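Local coordinates for galactokinase (Bifidobacterium longum subsp. infantis ATCC 15697 = JCM 1222 = DSM 20088, PDB 6TEQ), which probably phosphorylates galactose with ATP as a member of the GHMP kinase family, and is captured here with 2-deoxy-2-fluoro-galactose in its sugar pocket, at residues D165-I176 / G188-R197; V34-N42 / G138-S148. All coordinates share one frame; numbering follows the deposited sequence. Where two conformers were deposited one is given.

Interaction 1: residues D165-I176 / G188-R197; sequences DAGRVTLINAAI and GGLDQNASMR. With GAF (2-deoxy-2-fluoro-alpha-D-galactopyranose), chain M.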
loop_
_atom_site.group_PDB
_atom_site.type_symbol
_atom_site.label_atom_id
_atom_site.label_comp_id
_atom_site.label_asym_id
_atom_site.label_seq_id
_atom_site.Cartn_x
_atom_site.Cartn_y
_atom_site.Cartn_z
ATOM N N ASP A 165 -3.708 18.473 1.377
ATOM C CA ASP A 165 -4.104 17.206 0.730
ATOM C C ASP A 165 -3.931 17.291 -0.761
ATOM O O ASP A 165 -3.397 16.330 -1.360
ATOM C CB ASP A 165 -5.544 16.854 1.063
ATOM C CG ASP A 165 -5.981 15.494 0.548
ATOM O OD1 ASP A 165 -5.335 14.507 0.954
ATOM O OD2 ASP A 165 -6.938 15.463 -0.305
ATOM N N ALA A 166 -4.538 18.308 -1.404
ATOM C CA ALA A 166 -4.500 18.394 -2.881
ATOM C C ALA A 166 -3.050 18.555 -3.347
ATOM O O ALA A 166 -2.677 17.930 -4.353
ATOM C CB ALA A 166 -5.369 19.533 -3.337
ATOM N N GLY A 167 -2.251 19.352 -2.646
ATOM C CA GLY A 167 -0.829 19.523 -2.973
ATOM C C GLY A 167 -0.112 18.169 -2.908
ATOM O O GLY A 167 0.713 17.847 -3.759
ATOM N N ARG A 168 -0.458 17.375 -1.905
ATOM C CA ARG A 168 0.268 16.109 -1.741
ATOM C C ARG A 168 0.066 15.196 -2.955
ATOM O O ARG A 168 0.924 14.337 -3.186
ATOM C CB ARG A 168 -0.097 15.411 -0.435
ATOM C CG ARG A 168 0.562 16.068 0.737
ATOM C CD ARG A 168 0.243 15.267 1.976
ATOM N NE ARG A 168 0.947 15.799 3.103
ATOM C CZ ARG A 168 1.201 15.150 4.208
ATOM N NH1 ARG A 168 0.668 13.965 4.439
ATOM N NH2 ARG A 168 1.840 15.758 5.173
ATOM N N VAL A 169 -0.992 15.387 -3.768
ATOM C CA VAL A 169 -1.149 14.551 -4.972
ATOM C C VAL A 169 0.045 14.737 -5.930
ATOM O O VAL A 169 0.444 13.792 -6.620
ATOM C CB VAL A 169 -2.532 14.818 -5.603
ATOM C CG1 VAL A 169 -2.614 14.169 -6.973
ATOM C CG2 VAL A 169 -3.629 14.338 -4.636
ATOM N N THR A 170 0.586 15.943 -6.023
ATOM C CA THR A 170 1.802 16.148 -6.838
ATOM C C THR A 170 2.932 15.235 -6.342
ATOM O O THR A 170 3.646 14.625 -7.137
ATOM C CB THR A 170 2.162 17.627 -6.825
ATOM O OG1 THR A 170 1.116 18.311 -7.561
ATOM C CG2 THR A 170 3.508 17.882 -7.464
ATOM N N LEU A 171 3.107 15.156 -5.032
ATOM C CA LEU A 171 4.185 14.353 -4.399
ATOM C C LEU A 171 3.892 12.864 -4.532
ATOM O O LEU A 171 4.796 12.125 -4.852
ATOM C CB LEU A 171 4.287 14.752 -2.949
ATOM C CG LEU A 171 4.591 16.224 -2.712
ATOM C CD1 LEU A 171 4.719 16.528 -1.277
ATOM C CD2 LEU A 171 5.768 16.732 -3.477
ATOM N N ILE A 172 2.634 12.482 -4.359
ATOM C CA ILE A 172 2.147 11.127 -4.695
ATOM C C ILE A 172 2.534 10.740 -6.107
ATOM O O ILE A 172 3.048 9.609 -6.330
ATOM C CB ILE A 172 0.655 11.018 -4.432
ATOM C CG1 ILE A 172 0.413 11.046 -2.933
ATOM C CG2 ILE A 172 0.103 9.774 -5.048
ATOM C CD1 ILE A 172 -1.026 11.374 -2.593
ATOM N N ASN A 173 2.270 11.613 -7.062
ATOM C CA ASN A 173 2.532 11.268 -8.480
ATOM C C ASN A 173 4.041 11.083 -8.670
ATOM O O ASN A 173 4.423 10.152 -9.426
ATOM C CB ASN A 173 1.937 12.304 -9.405
ATOM C CG ASN A 173 0.432 12.170 -9.493
ATOM O OD1 ASN A 173 -0.113 11.077 -9.186
ATOM N ND2 ASN A 173 -0.210 13.234 -9.982
ATOM N N ALA A 174 4.875 11.872 -8.002
ATOM C CA ALA A 174 6.335 11.723 -8.110
ATOM C C ALA A 174 6.744 10.370 -7.527
ATOM O O ALA A 174 7.653 9.709 -8.046
ATOM C CB ALA A 174 7.033 12.862 -7.408
ATOM N N ALA A 175 6.160 9.986 -6.394
ATOM C CA ALA A 175 6.475 8.705 -5.721
ATOM C C ALA A 175 6.108 7.525 -6.628
ATOM O O ALA A 175 6.884 6.545 -6.763
ATOM C CB ALA A 175 5.768 8.649 -4.421
ATOM N N ILE A 176 4.891 7.544 -7.165
ATOM C CA ILE A 176 4.431 6.538 -8.142
ATOM C C ILE A 176 5.387 6.496 -9.328
ATOM O O ILE A 176 5.781 5.379 -9.718
ATOM C CB ILE A 176 2.988 6.829 -8.571
ATOM C CG1 ILE A 176 2.017 6.737 -7.373
ATOM C CG2 ILE A 176 2.572 5.895 -9.693
ATOM C CD1 ILE A 176 0.636 7.262 -7.719
ATOM N N GLY A 188 0.120 0.753 -8.933
ATOM C CA GLY A 188 -0.976 1.699 -9.045
ATOM C C GLY A 188 -0.693 2.726 -7.966
ATOM O O GLY A 188 0.443 2.859 -7.543
ATOM N N GLY A 189 -1.669 3.506 -7.641
ATOM C CA GLY A 189 -1.461 4.574 -6.683
ATOM C C GLY A 189 -2.055 4.366 -5.352
ATOM O O GLY A 189 -2.041 5.331 -4.565
ATOM N N LEU A 190 -2.674 3.205 -5.100
ATOM C CA LEU A 190 -3.316 2.835 -3.816
ATOM C C LEU A 190 -2.416 3.239 -2.642
ATOM O O LEU A 190 -2.862 3.921 -1.672
ATOM C CB LEU A 190 -3.517 1.308 -3.822
ATOM C CG LEU A 190 -4.158 0.654 -2.596
ATOM C CD1 LEU A 190 -4.105 -0.870 -2.714
ATOM C CD2 LEU A 190 -3.480 1.093 -1.325
ATOM N N ASP A 191 -1.179 2.770 -2.696
ATOM C CA ASP A 191 -0.319 2.737 -1.528
ATOM C C ASP A 191 0.143 4.154 -1.188
ATOM O O ASP A 191 0.241 4.530 0.029
ATOM C CB ASP A 191 0.892 1.847 -1.739
ATOM C CG ASP A 191 0.631 0.419 -2.145
ATOM O OD1 ASP A 191 -0.549 -0.001 -2.058
ATOM O OD2 ASP A 191 1.661 -0.243 -2.363
ATOM N N GLN A 192 0.435 4.940 -2.214
ATOM C CA GLN A 192 1.009 6.277 -2.074
ATOM C C GLN A 192 -0.111 7.244 -1.648
ATOM O O GLN A 192 0.117 8.130 -0.749
ATOM C CB GLN A 192 1.644 6.715 -3.386
ATOM C CG GLN A 192 2.794 5.806 -3.833
ATOM C CD GLN A 192 2.371 4.578 -4.620
ATOM O OE1 GLN A 192 1.167 4.264 -4.795
ATOM N NE2 GLN A 192 3.369 3.861 -5.112
ATOM N N ASN A 193 -1.315 7.073 -2.128
ATOM C CA ASN A 193 -2.470 7.844 -1.651
ATOM C C ASN A 193 -2.718 7.540 -0.210
ATOM O O ASN A 193 -2.955 8.496 0.614
ATOM C CB ASN A 193 -3.704 7.598 -2.564
ATOM C CG ASN A 193 -3.695 8.428 -3.829
ATOM O OD1 ASN A 193 -4.089 9.581 -3.776
ATOM N ND2 ASN A 193 -3.178 7.904 -4.930
ATOM N N ALA A 194 -2.675 6.271 0.204
ATOM C CA ALA A 194 -2.864 5.912 1.633
ATOM C C ALA A 194 -1.810 6.602 2.455
ATOM O O ALA A 194 -2.130 7.245 3.454
ATOM C CB ALA A 194 -2.811 4.428 1.827
ATOM N N SER A 195 -0.555 6.479 2.070
ATOM C CA SER A 195 0.574 6.881 2.924
ATOM C C SER A 195 0.518 8.397 3.132
ATOM O O SER A 195 0.918 8.892 4.193
ATOM C CB SER A 195 1.890 6.437 2.266
ATOM O OG SER A 195 2.967 6.617 3.138
ATOM N N MET A 196 -0.001 9.146 2.167
ATOM C CA MET A 196 0.080 10.623 2.233
ATOM C C MET A 196 -1.290 11.260 2.466
ATOM O O MET A 196 -1.308 12.492 2.689
ATOM C CB MET A 196 0.724 11.222 0.983
ATOM C CG MET A 196 2.132 10.740 0.860
ATOM S SD MET A 196 3.062 11.699 -0.334
ATOM C CE MET A 196 3.773 12.915 0.782
ATOM N N ARG A 197 -2.377 10.490 2.509
ATOM C CA ARG A 197 -3.705 11.121 2.609
ATOM C C ARG A 197 -4.621 10.479 3.629
ATOM O O ARG A 197 -5.657 11.120 3.963
ATOM C CB ARG A 197 -4.399 11.172 1.239
ATOM C CG ARG A 197 -3.587 11.906 0.210
ATOM C CD ARG A 197 -4.213 11.738 -1.102
ATOM N NE ARG A 197 -5.379 12.634 -1.234
ATOM C CZ ARG A 197 -6.179 12.669 -2.246
ATOM N NH1 ARG A 197 -6.071 11.773 -3.233
ATOM N NH2 ARG A 197 -7.113 13.614 -2.273
HETATM C C1 GAF M . 0.035 -3.522 -4.997
HETATM C C2 GAF M . 0.128 -2.190 -5.711
HETATM F F2 GAF M . 1.238 -1.542 -5.282
HETATM C C3 GAF M . -1.095 -1.331 -5.469
HETATM O O3 GAF M . -1.083 -0.251 -6.349
HETATM C C4 GAF M . -2.405 -2.129 -5.738
HETATM O O4 GAF M . -2.620 -2.413 -7.115
HETATM C C5 GAF M . -2.365 -3.394 -4.950
HETATM O O5 GAF M . -1.224 -4.140 -5.297
HETATM C C6 GAF M . -3.585 -4.269 -5.149
HETATM O O6 GAF M . -4.773 -3.616 -4.703
HETATM O O1 GAF M . 0.172 -3.180 -3.630
HETATM O O HOH W 1 -3.331 14.579 2.937
#
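Ile172 lays its CD1 across the aliphatic shaft of Arg197, 3.5 Å from CD, and fits as a knob into the hole framed by Gln192, Asn193, Met196 and Arg197. Its chi1 of -70° puts CG2 anti to the backbone N, where that methyl packs on Gln192 CB. Two helices whose directions differ by 141° meet here through a mixed apolar and polar face. Arg197 grips Asp165 side-on: NE bonds OD1 at 2.9 Å and NH2 bonds OD2 at 2.7 Å, both from the syn side but tilted out of the carboxylate plane, the carboxylate and guanidinium planes being 34° apart. Val169 CG2 covers one face of the guanidinium, while NH1 reaches Asn193 OD1, and Asn193 ND2 holds Gly189 O from above the carbonyl plane (2.8 Å). Arg168, whose NE bonds Gly162 O, sends NH1 to Met196 O (3.0 Å). Ile176 CD1 packs on Gly189 CA, next to Gly188, whose N bonds weakly to sugar O3. A leucine at Arg197 would probably leave the Asp165 carboxylate without its charged mate and Asn193 OD1 without this donor. Salt bridge and Asn193 bonds together probably help fix the guanidinium's rotation and tie it back to the helix start beside the galactose pocket.

Interaction 2: residues V34-N42 / G138-S148; sequences VWAAPGRVN and GLSSSAAMTCS
Gly138 O receives NH2 of Arg40 at 2.8 Å, a nearly straight bond (164°) lying close to the guanidinium plane. The carbonyl belongs to the glycine- and serine-rich loop of the GHMP kinases, the family's phosphate-binding motif, which leads into helix 141-148; Gly138, Ser140, Ser141 and Ser142 bind ADP in another structure of this protein. The opposing element, strand 34-42, lies inside a mixed sheet between strands 54-70 and 413-417.

A second bond fastens loop to strand through the main chain: Arg40 N donates to Leu139 O at 2.9 Å. The same residue is therefore held at both ends, by its amide and by its guanidinium. Its chain starts from the crowded position, with CG between the backbone N and the carbonyl carbon (chi1 67°), and bends again at chi2, which lays the guanidinium beside the loop, one face toward Ser140 CB. NE pairs with Asp191, and the side chain also touches the bound sugar, so one arginine spans the sugar pocket and the nucleotide loop. Gly39 suits this close approach, because its CA is 3.2 Å from Leu139 O and a CB on it would run into that oxygen.

Farther along, small residues let strand and helix axes come within 6.7 Å, almost antiparallel at 154°. Ala37 points its CB at the helix backbone, 3.5 Å from Ser148 N, and packs against Cys147 CB as well. Trp35 carries its ring past this segment onto Leu151, Ala152 and Val156 farther along the helix, with NE1 bonded to Asp155. From the helix side the packing is returned by Ala144, whose CB rests 3.5 Å from Ala37 O.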
loop_
_atom_site.group_PDB
_atom_site.type_symbol
_atom_site.label_atom_id
_atom_site.label_comp_id
_atom_site.label_asym_id
_atom_site.label_seq_id
_atom_site.Cartn_x
_atom_site.Cartn_y
_atom_site.Cartn_z
ATOM N N VAL A 34 13.673 15.291 9.976
ATOM C CA VAL A 34 13.213 13.913 9.810
ATOM C C VAL A 34 11.754 13.978 9.394
ATOM O O VAL A 34 10.987 14.751 10.046
ATOM C CB VAL A 34 13.422 13.098 11.084
ATOM C CG1 VAL A 34 12.913 11.697 10.938
ATOM C CG2 VAL A 34 14.890 13.049 11.534
ATOM N N TRP A 35 11.459 13.218 8.328
ATOM C CA TRP A 35 10.091 13.026 7.879
ATOM C C TRP A 35 9.738 11.548 8.003
ATOM O O TRP A 35 10.634 10.750 8.206
ATOM C CB TRP A 35 9.900 13.593 6.495
ATOM C CG TRP A 35 10.171 15.075 6.417
ATOM C CD1 TRP A 35 9.222 16.035 6.293
ATOM C CD2 TRP A 35 11.433 15.774 6.403
ATOM N NE1 TRP A 35 9.808 17.261 6.147
ATOM C CE2 TRP A 35 11.145 17.146 6.216
ATOM C CE3 TRP A 35 12.773 15.376 6.478
ATOM C CZ2 TRP A 35 12.135 18.141 6.241
ATOM C CZ3 TRP A 35 13.758 16.324 6.371
ATOM C CH2 TRP A 35 13.440 17.702 6.292
ATOM N N ALA A 36 8.460 11.224 7.908
ATOM C CA ALA A 36 8.064 9.808 7.944
ATOM C C ALA A 36 6.780 9.605 7.197
ATOM O O ALA A 36 6.014 10.551 7.031
ATOM C CB ALA A 36 7.976 9.291 9.357
ATOM N N ALA A 37 6.676 8.413 6.604
ATOM C CA ALA A 37 5.446 8.004 5.921
ATOM C C ALA A 37 5.105 6.614 6.387
ATOM O O ALA A 37 6.005 5.754 6.565
ATOM C CB ALA A 37 5.631 8.106 4.439
ATOM N N PRO A 38 3.809 6.327 6.523
ATOM C CA PRO A 38 3.389 5.008 6.978
ATOM C C PRO A 38 3.267 3.989 5.855
ATOM O O PRO A 38 3.055 4.271 4.679
ATOM C CB PRO A 38 2.043 5.285 7.633
ATOM C CG PRO A 38 1.462 6.385 6.724
ATOM C CD PRO A 38 2.671 7.277 6.488
ATOM N N GLY A 39 3.343 2.729 6.273
ATOM C CA GLY A 39 2.822 1.635 5.457
ATOM C C GLY A 39 1.306 1.627 5.548
ATOM O O GLY A 39 0.733 2.518 6.166
ATOM N N ARG A 40 0.673 0.647 4.901
ATOM C CA ARG A 40 -0.783 0.673 4.780
ATOM C C ARG A 40 -1.330 -0.732 4.769
ATOM O O ARG A 40 -0.653 -1.679 4.271
ATOM C CB ARG A 40 -1.187 1.437 3.514
ATOM C CG ARG A 40 -0.819 0.786 2.197
ATOM C CD ARG A 40 -1.903 -0.088 1.648
ATOM N NE ARG A 40 -1.442 -0.841 0.479
ATOM C CZ ARG A 40 -0.841 -2.010 0.491
ATOM N NH1 ARG A 40 -0.449 -2.547 -0.663
ATOM N NH2 ARG A 40 -0.728 -2.725 1.604
ATOM N N VAL A 41 -2.601 -0.845 5.146
ATOM C CA VAL A 41 -3.404 -2.040 4.787
ATOM C C VAL A 41 -4.640 -1.597 4.005
ATOM O O VAL A 41 -5.399 -0.732 4.443
ATOM C CB VAL A 41 -3.774 -2.892 6.010
ATOM C CG1 VAL A 41 -2.659 -3.803 6.435
ATOM C CG2 VAL A 41 -4.110 -2.037 7.197
ATOM N N ASN A 42 -4.852 -2.265 2.889
ATOM C CA ASN A 42 -6.058 -2.041 2.087
ATOM C C ASN A 42 -7.160 -2.865 2.733
ATOM O O ASN A 42 -7.083 -4.079 2.754
ATOM C CB ASN A 42 -5.837 -2.341 0.619
ATOM C CG ASN A 42 -6.910 -1.708 -0.223
ATOM O OD1 ASN A 42 -7.573 -0.774 0.221
ATOM N ND2 ASN A 42 -7.074 -2.274 -1.403
ATOM N N GLY A 138 3.904 -6.933 1.910
ATOM C CA GLY A 138 2.807 -6.385 1.114
ATOM C C GLY A 138 2.121 -5.226 1.836
ATOM O O GLY A 138 0.981 -4.923 1.525
ATOM N N LEU A 139 2.791 -4.600 2.807
ATOM C CA LEU A 139 2.227 -3.463 3.551
ATOM C C LEU A 139 2.851 -2.142 3.073
ATOM O O LEU A 139 2.734 -1.126 3.777
ATOM C CB LEU A 139 2.404 -3.720 5.037
ATOM C CG LEU A 139 1.742 -5.010 5.517
ATOM C CD1 LEU A 139 2.051 -5.193 6.985
ATOM C CD2 LEU A 139 0.256 -4.948 5.318
ATOM N N SER A 140 3.491 -2.111 1.917
ATOM C CA SER A 140 3.826 -0.821 1.253
ATOM C C SER A 140 5.090 -0.166 1.828
ATOM O O SER A 140 5.200 1.061 1.765
ATOM C CB SER A 140 2.632 0.132 1.227
ATOM O OG SER A 140 1.543 -0.528 0.627
ATOM N N SER A 141 6.057 -0.951 2.309
ATOM C CA SER A 141 7.401 -0.386 2.597
ATOM C C SER A 141 7.810 0.463 1.378
ATOM O O SER A 141 8.426 1.531 1.549
ATOM C CB SER A 141 8.421 -1.460 2.909
ATOM O OG SER A 141 8.715 -2.212 1.734
ATOM N N SER A 142 7.481 0.051 0.165
ATOM C CA SER A 142 7.913 0.793 -1.060
ATOM C C SER A 142 7.377 2.245 -1.072
ATOM O O SER A 142 8.115 3.185 -1.449
ATOM C CB SER A 142 7.468 0.060 -2.321
ATOM O OG SER A 142 6.114 -0.327 -2.174
ATOM N N ALA A 143 6.102 2.419 -0.746
ATOM C CA ALA A 143 5.435 3.739 -0.687
ATOM C C ALA A 143 5.898 4.492 0.529
ATOM O O ALA A 143 6.019 5.685 0.473
ATOM C CB ALA A 143 3.916 3.638 -0.640
ATOM N N ALA A 144 6.091 3.810 1.660
ATOM C CA ALA A 144 6.564 4.516 2.847
ATOM C C ALA A 144 7.904 5.159 2.477
ATOM O O ALA A 144 8.166 6.272 2.926
ATOM C CB ALA A 144 6.673 3.535 3.989
ATOM N N MET A 145 8.747 4.474 1.718
ATOM C CA MET A 145 10.077 5.057 1.378
ATOM C C MET A 145 9.901 6.202 0.368
ATOM O O MET A 145 10.561 7.261 0.514
ATOM C CB MET A 145 11.009 3.982 0.819
ATOM C CG MET A 145 12.349 4.518 0.394
ATOM S SD MET A 145 13.528 3.225 0.190
ATOM C CE MET A 145 13.911 2.771 1.878
ATOM N N THR A 146 9.145 5.997 -0.673
ATOM C CA THR A 146 9.009 7.026 -1.732
ATOM C C THR A 146 8.241 8.223 -1.191
ATOM O O THR A 146 8.602 9.353 -1.535
ATOM C CB THR A 146 8.408 6.493 -3.043
ATOM O OG1 THR A 146 7.086 5.961 -2.733
ATOM C CG2 THR A 146 9.295 5.484 -3.720
ATOM N N CYS A 147 7.192 8.036 -0.412
ATOM C CA CYS A 147 6.375 9.148 0.088
ATOM C C CYS A 147 7.099 9.939 1.184
ATOM O O CYS A 147 6.996 11.204 1.173
ATOM C CB CYS A 147 4.999 8.634 0.533
ATOM S SG CYS A 147 4.025 8.077 -0.877
ATOM N N SER A 148 7.872 9.259 2.030
ATOM C CA SER A 148 8.645 10.011 3.076
ATOM C C SER A 148 9.683 10.876 2.355
ATOM O O SER A 148 9.839 12.010 2.723
ATOM C CB SER A 148 9.325 9.118 4.056
ATOM O OG SER A 148 10.207 8.189 3.471
HETATM O O HOH W 2 1.160 -5.052 -1.746
#

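Followed from the N terminus, the chain first lays down strand 34-42 and, after 95 intervening residues of mostly sheet and loop, comes back with the nucleotide loop and helix 141-156 to close interaction 2. Only then does helix 165-183 open interaction 1, which 188-197 closes across a short excursion of 11 residues. The two loops stand in series, neither nested nor crossed. In space, however, they meet, with centres about 11 Å apart: Ser195 OG lies 2.8 Å from Pro38 O, while Met196 touches Cys147. Helices 141-156 and 190-197 both pack against strand 33-42, and helix 165-183 joins them through its contacts with each.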